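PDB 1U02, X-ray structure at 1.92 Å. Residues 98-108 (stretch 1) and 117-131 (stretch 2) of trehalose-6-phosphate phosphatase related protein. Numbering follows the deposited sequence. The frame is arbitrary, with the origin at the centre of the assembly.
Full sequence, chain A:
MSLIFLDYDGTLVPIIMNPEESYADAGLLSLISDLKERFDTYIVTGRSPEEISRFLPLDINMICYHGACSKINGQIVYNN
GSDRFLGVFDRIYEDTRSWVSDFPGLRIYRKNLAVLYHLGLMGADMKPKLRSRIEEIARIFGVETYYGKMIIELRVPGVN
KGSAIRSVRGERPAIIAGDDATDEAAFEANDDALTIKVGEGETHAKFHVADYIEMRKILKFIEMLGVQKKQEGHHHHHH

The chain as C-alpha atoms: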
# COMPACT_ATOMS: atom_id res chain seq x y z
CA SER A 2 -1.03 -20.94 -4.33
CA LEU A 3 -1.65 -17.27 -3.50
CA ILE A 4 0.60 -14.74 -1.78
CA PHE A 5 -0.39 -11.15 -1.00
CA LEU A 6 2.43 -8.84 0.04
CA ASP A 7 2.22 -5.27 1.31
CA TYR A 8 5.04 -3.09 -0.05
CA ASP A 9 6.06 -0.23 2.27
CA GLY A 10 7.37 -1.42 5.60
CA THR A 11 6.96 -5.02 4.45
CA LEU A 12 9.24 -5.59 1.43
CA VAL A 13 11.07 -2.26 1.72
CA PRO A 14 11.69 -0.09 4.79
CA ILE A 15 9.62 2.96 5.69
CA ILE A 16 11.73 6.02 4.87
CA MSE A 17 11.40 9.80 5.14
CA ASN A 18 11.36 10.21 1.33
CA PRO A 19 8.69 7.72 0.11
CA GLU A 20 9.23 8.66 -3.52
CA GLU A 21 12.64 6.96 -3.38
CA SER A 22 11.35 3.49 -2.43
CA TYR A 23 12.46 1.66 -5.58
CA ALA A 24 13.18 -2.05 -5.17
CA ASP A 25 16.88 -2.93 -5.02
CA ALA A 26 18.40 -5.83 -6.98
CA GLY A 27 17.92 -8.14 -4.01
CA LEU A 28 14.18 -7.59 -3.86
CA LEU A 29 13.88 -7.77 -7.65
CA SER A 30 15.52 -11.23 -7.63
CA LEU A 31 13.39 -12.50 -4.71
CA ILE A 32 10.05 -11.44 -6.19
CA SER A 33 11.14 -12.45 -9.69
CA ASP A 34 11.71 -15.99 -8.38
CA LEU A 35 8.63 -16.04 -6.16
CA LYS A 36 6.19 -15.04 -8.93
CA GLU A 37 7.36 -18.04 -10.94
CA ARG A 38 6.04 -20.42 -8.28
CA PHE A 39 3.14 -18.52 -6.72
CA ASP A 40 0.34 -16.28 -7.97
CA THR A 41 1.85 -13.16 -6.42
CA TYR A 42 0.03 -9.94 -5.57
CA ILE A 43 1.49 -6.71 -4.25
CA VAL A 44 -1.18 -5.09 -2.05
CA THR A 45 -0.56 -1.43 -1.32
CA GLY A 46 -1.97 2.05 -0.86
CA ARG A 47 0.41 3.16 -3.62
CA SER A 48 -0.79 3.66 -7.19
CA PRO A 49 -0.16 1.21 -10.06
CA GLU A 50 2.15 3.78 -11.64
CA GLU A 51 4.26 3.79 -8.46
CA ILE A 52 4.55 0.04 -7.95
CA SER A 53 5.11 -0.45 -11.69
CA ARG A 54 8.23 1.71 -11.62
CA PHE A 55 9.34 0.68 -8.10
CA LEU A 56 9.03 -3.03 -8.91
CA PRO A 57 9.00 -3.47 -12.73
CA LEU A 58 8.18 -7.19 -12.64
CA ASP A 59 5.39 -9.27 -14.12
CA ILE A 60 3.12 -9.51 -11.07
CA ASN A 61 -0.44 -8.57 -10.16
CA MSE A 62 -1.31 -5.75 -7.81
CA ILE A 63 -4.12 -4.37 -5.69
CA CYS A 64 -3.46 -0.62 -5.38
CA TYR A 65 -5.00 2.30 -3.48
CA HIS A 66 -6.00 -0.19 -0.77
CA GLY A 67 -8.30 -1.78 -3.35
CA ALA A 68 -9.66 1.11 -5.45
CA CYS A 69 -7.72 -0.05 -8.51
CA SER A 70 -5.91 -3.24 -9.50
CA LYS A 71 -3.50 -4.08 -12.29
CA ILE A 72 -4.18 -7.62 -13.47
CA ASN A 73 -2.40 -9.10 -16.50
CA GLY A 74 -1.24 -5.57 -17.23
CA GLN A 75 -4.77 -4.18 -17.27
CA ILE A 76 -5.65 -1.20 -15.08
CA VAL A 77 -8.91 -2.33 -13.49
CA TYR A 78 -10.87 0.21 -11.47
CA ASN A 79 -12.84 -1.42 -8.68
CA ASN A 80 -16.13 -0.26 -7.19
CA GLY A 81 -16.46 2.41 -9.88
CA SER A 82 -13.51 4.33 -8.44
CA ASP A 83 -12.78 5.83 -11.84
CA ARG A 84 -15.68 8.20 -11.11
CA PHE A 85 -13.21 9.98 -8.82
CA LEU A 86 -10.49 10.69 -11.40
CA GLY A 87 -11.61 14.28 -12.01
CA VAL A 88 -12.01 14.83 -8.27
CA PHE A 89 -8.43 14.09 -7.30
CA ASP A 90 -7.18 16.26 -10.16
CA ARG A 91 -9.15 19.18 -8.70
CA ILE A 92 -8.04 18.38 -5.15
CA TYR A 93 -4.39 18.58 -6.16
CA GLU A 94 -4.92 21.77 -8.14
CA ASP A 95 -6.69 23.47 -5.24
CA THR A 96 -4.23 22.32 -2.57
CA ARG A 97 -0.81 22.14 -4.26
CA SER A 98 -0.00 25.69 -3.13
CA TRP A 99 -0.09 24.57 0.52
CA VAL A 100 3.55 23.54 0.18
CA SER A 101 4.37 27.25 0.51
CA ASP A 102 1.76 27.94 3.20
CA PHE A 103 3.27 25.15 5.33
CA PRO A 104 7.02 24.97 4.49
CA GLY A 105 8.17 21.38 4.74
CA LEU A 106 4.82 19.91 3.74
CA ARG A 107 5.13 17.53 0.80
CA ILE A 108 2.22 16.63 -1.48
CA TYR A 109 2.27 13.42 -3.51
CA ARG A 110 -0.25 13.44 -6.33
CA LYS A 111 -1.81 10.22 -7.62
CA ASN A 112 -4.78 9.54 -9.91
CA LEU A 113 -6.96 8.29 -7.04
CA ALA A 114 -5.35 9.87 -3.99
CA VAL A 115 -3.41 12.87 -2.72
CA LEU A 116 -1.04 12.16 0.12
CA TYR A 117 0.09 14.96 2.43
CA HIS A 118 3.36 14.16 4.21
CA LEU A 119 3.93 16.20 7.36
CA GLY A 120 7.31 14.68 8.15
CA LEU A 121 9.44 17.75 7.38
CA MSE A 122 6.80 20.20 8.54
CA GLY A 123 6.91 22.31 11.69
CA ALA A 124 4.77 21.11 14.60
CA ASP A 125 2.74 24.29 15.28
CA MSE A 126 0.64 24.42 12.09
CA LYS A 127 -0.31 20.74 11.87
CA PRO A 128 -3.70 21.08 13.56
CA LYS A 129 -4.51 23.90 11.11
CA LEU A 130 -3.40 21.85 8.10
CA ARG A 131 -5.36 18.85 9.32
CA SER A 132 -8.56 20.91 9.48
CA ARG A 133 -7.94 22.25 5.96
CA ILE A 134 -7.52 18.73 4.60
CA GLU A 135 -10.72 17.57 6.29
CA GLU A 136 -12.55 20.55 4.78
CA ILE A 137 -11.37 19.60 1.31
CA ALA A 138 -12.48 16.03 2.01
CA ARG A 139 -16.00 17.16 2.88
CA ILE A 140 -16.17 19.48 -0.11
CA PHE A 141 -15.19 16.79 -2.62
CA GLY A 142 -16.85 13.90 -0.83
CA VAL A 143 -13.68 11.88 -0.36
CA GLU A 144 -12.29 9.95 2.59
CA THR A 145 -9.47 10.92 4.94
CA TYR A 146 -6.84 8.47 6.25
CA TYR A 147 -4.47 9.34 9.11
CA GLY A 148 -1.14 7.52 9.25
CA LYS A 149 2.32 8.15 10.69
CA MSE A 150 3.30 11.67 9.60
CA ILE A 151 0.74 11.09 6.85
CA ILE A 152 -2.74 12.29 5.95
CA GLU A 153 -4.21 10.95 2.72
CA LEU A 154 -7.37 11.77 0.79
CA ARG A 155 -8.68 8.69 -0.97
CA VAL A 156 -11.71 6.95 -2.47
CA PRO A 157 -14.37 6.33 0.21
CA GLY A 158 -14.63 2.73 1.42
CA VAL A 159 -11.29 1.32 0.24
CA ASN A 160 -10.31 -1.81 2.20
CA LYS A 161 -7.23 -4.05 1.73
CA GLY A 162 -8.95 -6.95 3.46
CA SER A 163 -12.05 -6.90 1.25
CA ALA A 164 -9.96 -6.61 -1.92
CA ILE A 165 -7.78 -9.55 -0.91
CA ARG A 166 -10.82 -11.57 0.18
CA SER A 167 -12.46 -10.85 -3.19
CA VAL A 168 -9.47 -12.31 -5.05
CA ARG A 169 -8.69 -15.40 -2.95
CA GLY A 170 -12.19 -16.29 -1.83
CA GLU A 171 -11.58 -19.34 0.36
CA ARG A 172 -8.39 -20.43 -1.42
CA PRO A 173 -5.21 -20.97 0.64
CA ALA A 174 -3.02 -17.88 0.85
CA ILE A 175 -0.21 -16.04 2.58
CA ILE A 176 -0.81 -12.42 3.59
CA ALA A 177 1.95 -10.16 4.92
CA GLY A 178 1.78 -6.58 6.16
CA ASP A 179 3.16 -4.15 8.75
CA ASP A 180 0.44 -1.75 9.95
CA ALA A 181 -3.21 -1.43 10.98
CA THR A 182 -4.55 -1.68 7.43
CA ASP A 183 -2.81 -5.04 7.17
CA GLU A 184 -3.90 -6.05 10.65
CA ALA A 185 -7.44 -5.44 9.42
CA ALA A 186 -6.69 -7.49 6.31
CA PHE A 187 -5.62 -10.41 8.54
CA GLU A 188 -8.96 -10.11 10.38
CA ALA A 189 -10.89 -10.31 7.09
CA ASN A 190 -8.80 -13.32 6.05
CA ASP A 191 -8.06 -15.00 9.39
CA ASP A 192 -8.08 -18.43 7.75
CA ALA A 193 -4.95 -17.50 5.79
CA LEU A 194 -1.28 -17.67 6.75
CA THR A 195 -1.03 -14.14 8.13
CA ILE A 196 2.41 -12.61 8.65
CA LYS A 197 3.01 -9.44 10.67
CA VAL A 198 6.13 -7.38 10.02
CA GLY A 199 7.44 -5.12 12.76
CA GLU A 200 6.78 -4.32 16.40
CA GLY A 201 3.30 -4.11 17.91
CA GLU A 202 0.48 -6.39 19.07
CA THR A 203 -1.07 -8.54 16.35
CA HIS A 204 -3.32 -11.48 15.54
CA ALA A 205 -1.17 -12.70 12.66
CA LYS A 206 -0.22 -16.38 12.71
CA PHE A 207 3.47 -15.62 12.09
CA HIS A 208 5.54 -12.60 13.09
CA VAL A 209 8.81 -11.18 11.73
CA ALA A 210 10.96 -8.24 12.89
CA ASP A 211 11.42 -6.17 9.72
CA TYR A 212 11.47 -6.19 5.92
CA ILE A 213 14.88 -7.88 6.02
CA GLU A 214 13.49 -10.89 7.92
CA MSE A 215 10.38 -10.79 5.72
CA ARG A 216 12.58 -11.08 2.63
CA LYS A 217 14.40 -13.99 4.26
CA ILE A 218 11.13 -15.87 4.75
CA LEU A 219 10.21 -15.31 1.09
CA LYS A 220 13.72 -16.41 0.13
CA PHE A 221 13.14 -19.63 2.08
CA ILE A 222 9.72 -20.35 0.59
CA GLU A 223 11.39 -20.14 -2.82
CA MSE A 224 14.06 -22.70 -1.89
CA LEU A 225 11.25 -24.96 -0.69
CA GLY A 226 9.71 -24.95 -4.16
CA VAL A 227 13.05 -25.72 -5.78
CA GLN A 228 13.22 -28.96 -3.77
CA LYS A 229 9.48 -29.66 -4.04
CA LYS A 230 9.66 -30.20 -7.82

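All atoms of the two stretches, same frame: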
# COMPACT_ATOMS: atom_id res chain seq x y z
N SER A 98 -0.67 24.49 -3.63
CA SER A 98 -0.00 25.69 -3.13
C SER A 98 0.27 25.64 -1.62
O SER A 98 1.01 26.48 -1.10
CB SER A 98 -0.83 26.94 -3.45
OG SER A 98 -2.02 26.96 -2.69
N TRP A 99 -0.31 24.67 -0.92
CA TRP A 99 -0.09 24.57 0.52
C TRP A 99 1.36 24.27 0.88
O TRP A 99 1.76 24.45 2.03
CB TRP A 99 -1.01 23.50 1.13
CG TRP A 99 -2.47 23.84 1.05
CD1 TRP A 99 -3.03 24.99 0.56
CD2 TRP A 99 -3.56 23.01 1.46
NE1 TRP A 99 -4.40 24.92 0.64
CE2 TRP A 99 -4.75 23.72 1.19
CE3 TRP A 99 -3.65 21.73 2.02
CZ2 TRP A 99 -6.02 23.19 1.47
CZ3 TRP A 99 -4.91 21.20 2.30
CH2 TRP A 99 -6.07 21.93 2.03
N VAL A 100 2.14 23.82 -0.09
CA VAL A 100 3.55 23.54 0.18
C VAL A 100 4.27 24.83 0.59
O VAL A 100 5.28 24.79 1.28
CB VAL A 100 4.27 22.93 -1.05
CG1 VAL A 100 3.66 21.57 -1.39
CG2 VAL A 100 4.17 23.86 -2.25
N SER A 101 3.76 25.98 0.15
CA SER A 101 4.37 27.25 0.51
C SER A 101 3.72 27.80 1.79
O SER A 101 4.37 28.48 2.58
CB SER A 101 4.26 28.26 -0.63
OG SER A 101 2.91 28.54 -0.97
N ASP A 102 2.45 27.48 2.00
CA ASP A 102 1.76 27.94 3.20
C ASP A 102 2.32 27.22 4.43
O ASP A 102 2.40 27.79 5.52
CB ASP A 102 0.25 27.68 3.10
CG ASP A 102 -0.40 28.42 1.95
OD1 ASP A 102 0.03 29.56 1.65
OD2 ASP A 102 -1.35 27.88 1.36
N PHE A 103 2.72 25.97 4.25
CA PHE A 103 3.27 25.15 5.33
C PHE A 103 4.61 24.57 4.89
O PHE A 103 4.71 23.39 4.56
CB PHE A 103 2.31 24.01 5.65
CG PHE A 103 0.90 24.46 5.95
CD1 PHE A 103 0.60 25.09 7.15
CD2 PHE A 103 -0.11 24.26 5.01
CE1 PHE A 103 -0.71 25.52 7.42
CE2 PHE A 103 -1.42 24.68 5.27
CZ PHE A 103 -1.72 25.31 6.48
N PRO A 104 5.67 25.40 4.89
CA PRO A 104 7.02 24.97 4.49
C PRO A 104 7.43 23.64 5.10
O PRO A 104 7.43 23.48 6.32
CB PRO A 104 7.90 26.13 4.96
CG PRO A 104 7.00 27.31 4.78
CD PRO A 104 5.71 26.79 5.39
N GLY A 105 7.78 22.68 4.24
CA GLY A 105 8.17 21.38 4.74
C GLY A 105 7.14 20.34 4.31
O GLY A 105 7.47 19.17 4.11
N LEU A 106 5.90 20.78 4.18
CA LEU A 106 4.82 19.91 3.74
C LEU A 106 5.15 19.41 2.34
O LEU A 106 5.63 20.17 1.49
CB LEU A 106 3.49 20.68 3.68
CG LEU A 106 2.32 19.94 3.01
CD1 LEU A 106 1.93 18.74 3.86
CD2 LEU A 106 1.14 20.89 2.84
N ARG A 107 4.90 18.13 2.11
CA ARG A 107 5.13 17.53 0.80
C ARG A 107 3.80 16.94 0.33
O ARG A 107 3.07 16.33 1.13
CB ARG A 107 6.20 16.43 0.89
CG ARG A 107 7.62 16.98 1.04
CD ARG A 107 8.63 15.88 1.28
NE ARG A 107 8.42 15.21 2.55
CZ ARG A 107 9.15 14.19 3.00
NH1 ARG A 107 10.16 13.72 2.26
NH2 ARG A 107 8.89 13.65 4.19
N ILE A 108 3.48 17.13 -0.94
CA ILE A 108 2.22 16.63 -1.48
C ILE A 108 2.51 15.67 -2.63
O ILE A 108 3.15 16.04 -3.61
CB ILE A 108 1.33 17.81 -1.96
CG1 ILE A 108 0.99 18.71 -0.77
CG2 ILE A 108 0.03 17.29 -2.57
CD1 ILE A 108 0.26 20.00 -1.14
N TYR A 117 -0.59 13.82 1.83
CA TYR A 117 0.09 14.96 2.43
C TYR A 117 1.05 14.40 3.47
O TYR A 117 0.63 13.73 4.42
CB TYR A 117 -0.95 15.89 3.09
CG TYR A 117 -1.98 16.41 2.11
CD1 TYR A 117 -1.78 17.62 1.43
CD2 TYR A 117 -3.12 15.68 1.82
CE1 TYR A 117 -2.70 18.08 0.49
CE2 TYR A 117 -4.04 16.12 0.87
CZ TYR A 117 -3.83 17.31 0.21
OH TYR A 117 -4.75 17.73 -0.72
N HIS A 118 2.34 14.65 3.28
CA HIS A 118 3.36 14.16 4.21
C HIS A 118 3.79 15.31 5.10
O HIS A 118 4.31 16.32 4.63
CB HIS A 118 4.57 13.60 3.45
CG HIS A 118 5.40 12.65 4.25
ND1 HIS A 118 5.89 12.95 5.50
CD2 HIS A 118 5.82 11.39 3.98
CE1 HIS A 118 6.57 11.92 5.97
NE2 HIS A 118 6.54 10.95 5.07
N LEU A 119 3.57 15.15 6.40
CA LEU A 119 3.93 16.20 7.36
C LEU A 119 5.28 15.98 8.03
O LEU A 119 5.63 16.71 8.94
CB LEU A 119 2.84 16.32 8.44
CG LEU A 119 1.50 16.94 8.01
CD1 LEU A 119 0.83 16.09 6.95
CD2 LEU A 119 0.59 17.08 9.24
N GLY A 120 6.02 14.99 7.56
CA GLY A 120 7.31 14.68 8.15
C GLY A 120 8.32 15.81 8.32
O GLY A 120 8.95 15.93 9.37
N LEU A 121 8.47 16.66 7.31
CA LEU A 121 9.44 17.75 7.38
C LEU A 121 8.84 19.05 7.86
O LEU A 121 9.54 20.06 8.00
CB LEU A 121 10.07 17.96 6.00
CG LEU A 121 10.69 16.74 5.33
CD1 LEU A 121 11.15 17.12 3.93
CD2 LEU A 121 11.86 16.23 6.17
N MSE A 122 7.54 19.02 8.12
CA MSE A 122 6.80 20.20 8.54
C MSE A 122 6.95 20.56 10.02
O MSE A 122 7.15 19.69 10.87
CB MSE A 122 5.33 19.96 8.23
CG MSE A 122 4.52 21.18 7.96
SE MSE A 122 2.69 20.62 7.87
CE MSE A 122 1.99 21.81 9.23
N GLY A 123 6.82 21.85 10.32
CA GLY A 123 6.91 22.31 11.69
C GLY A 123 5.69 21.84 12.46
O GLY A 123 4.60 21.70 11.89
N ALA A 124 5.85 21.60 13.76
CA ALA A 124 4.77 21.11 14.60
C ALA A 124 3.56 22.03 14.77
O ALA A 124 2.42 21.58 14.66
CB ALA A 124 5.32 20.75 15.98
N ASP A 125 3.80 23.31 15.04
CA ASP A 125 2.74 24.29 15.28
C ASP A 125 1.54 24.37 14.33
O ASP A 125 0.41 24.52 14.80
CB ASP A 125 3.36 25.69 15.41
CG ASP A 125 4.22 25.83 16.65
OD1 ASP A 125 4.31 24.87 17.44
OD2 ASP A 125 4.80 26.92 16.84
N MSE A 126 1.76 24.30 13.03
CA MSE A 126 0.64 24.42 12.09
C MSE A 126 -0.03 23.12 11.64
O MSE A 126 -0.87 23.14 10.74
CB MSE A 126 1.09 25.21 10.85
CG MSE A 126 1.55 26.64 11.15
SE MSE A 126 0.11 27.80 11.78
CE MSE A 126 -0.18 28.83 10.17
N LYS A 127 0.30 22.00 12.27
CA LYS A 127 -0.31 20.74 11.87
C LYS A 127 -1.81 20.66 12.15
O LYS A 127 -2.57 20.12 11.35
CB LYS A 127 0.45 19.56 12.49
CG LYS A 127 1.89 19.51 11.96
CD LYS A 127 2.66 18.26 12.38
CE LYS A 127 4.05 18.29 11.74
NZ LYS A 127 4.88 17.08 12.03
N PRO A 128 -2.26 21.16 13.31
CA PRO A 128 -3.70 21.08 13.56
C PRO A 128 -4.47 21.89 12.50
O PRO A 128 -5.53 21.48 12.03
CB PRO A 128 -3.85 21.68 14.96
CG PRO A 128 -2.57 21.23 15.63
CD PRO A 128 -1.53 21.52 14.55
N LYS A 129 -3.91 23.03 12.11
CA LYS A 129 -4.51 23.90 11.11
C LYS A 129 -4.57 23.19 9.76
O LYS A 129 -5.59 23.21 9.08
CB LYS A 129 -3.71 25.20 10.98
CG LYS A 129 -4.22 26.14 9.91
CD LYS A 129 -3.30 27.33 9.75
CE LYS A 129 -3.84 28.31 8.72
NZ LYS A 129 -5.16 28.89 9.12
N LEU A 130 -3.46 22.57 9.37
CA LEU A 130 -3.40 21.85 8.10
C LEU A 130 -4.40 20.71 8.10
O LEU A 130 -5.11 20.49 7.13
CB LEU A 130 -2.00 21.29 7.86
CG LEU A 130 -1.87 20.42 6.60
CD1 LEU A 130 -2.15 21.25 5.35
CD2 LEU A 130 -0.47 19.83 6.54
N ARG A 131 -4.45 19.97 9.21
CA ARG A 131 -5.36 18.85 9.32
C ARG A 131 -6.80 19.29 9.07
O ARG A 131 -7.53 18.62 8.33
CB ARG A 131 -5.25 18.21 10.71
CG ARG A 131 -6.18 17.03 10.93
CD ARG A 131 -6.02 16.43 12.32
NE ARG A 131 -6.98 15.35 12.57
CZ ARG A 131 -7.05 14.65 13.70
NH1 ARG A 131 -6.21 14.90 14.70
NH2 ARG A 131 -7.96 13.69 13.82
O HOH W 1 6.60 24.58 8.31
O HOH W 2 6.98 16.66 4.80

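Side chains and ordered water can flank a short antiparallel pairing, as these two stretches of the trehalose-6-phosphate phosphatase related protein illustrate. On the helix that opens stretch 1, Trp 99 points toward stretch 2, its CE3 lying 3.7 Å from Leu 130 CD1 and 4.1 Å from Tyr 117 CE1. Phe 103, just past the helix, is enclosed more fully: Leu 130 CB sits over one ring face in a CH-pi contact, 4.3 Å from the ring centroid, while Met 126 CB and Lys 129 CD approach the ring edge. Gly 105 follows with phi 113°, and a CB there would lie 2.5 Å from Leu 121 O, so the close backbone approach depends on glycine. Leu 106 then reaches into the apolar cluster, its CD1 3.8 Å from Leu 130 CD2.

At Arg 107 the strands join through two hydrogen bonds, Arg 107 N to His 118 O (3.2 Å) and His 118 N to Arg 107 O (2.8 Å). Leu 121 CD1 covers one face of the Arg 107 guanidinium. One water donates to Gly 105 O and His 118 O and accepts from Arg 107 NE and Leu 121 N, tying strand to turn. Ile 108 ends the stretch opposite Tyr 117, a non-hydrogen-bonded pair whose side chains share the face away from those of Arg 107 and His 118.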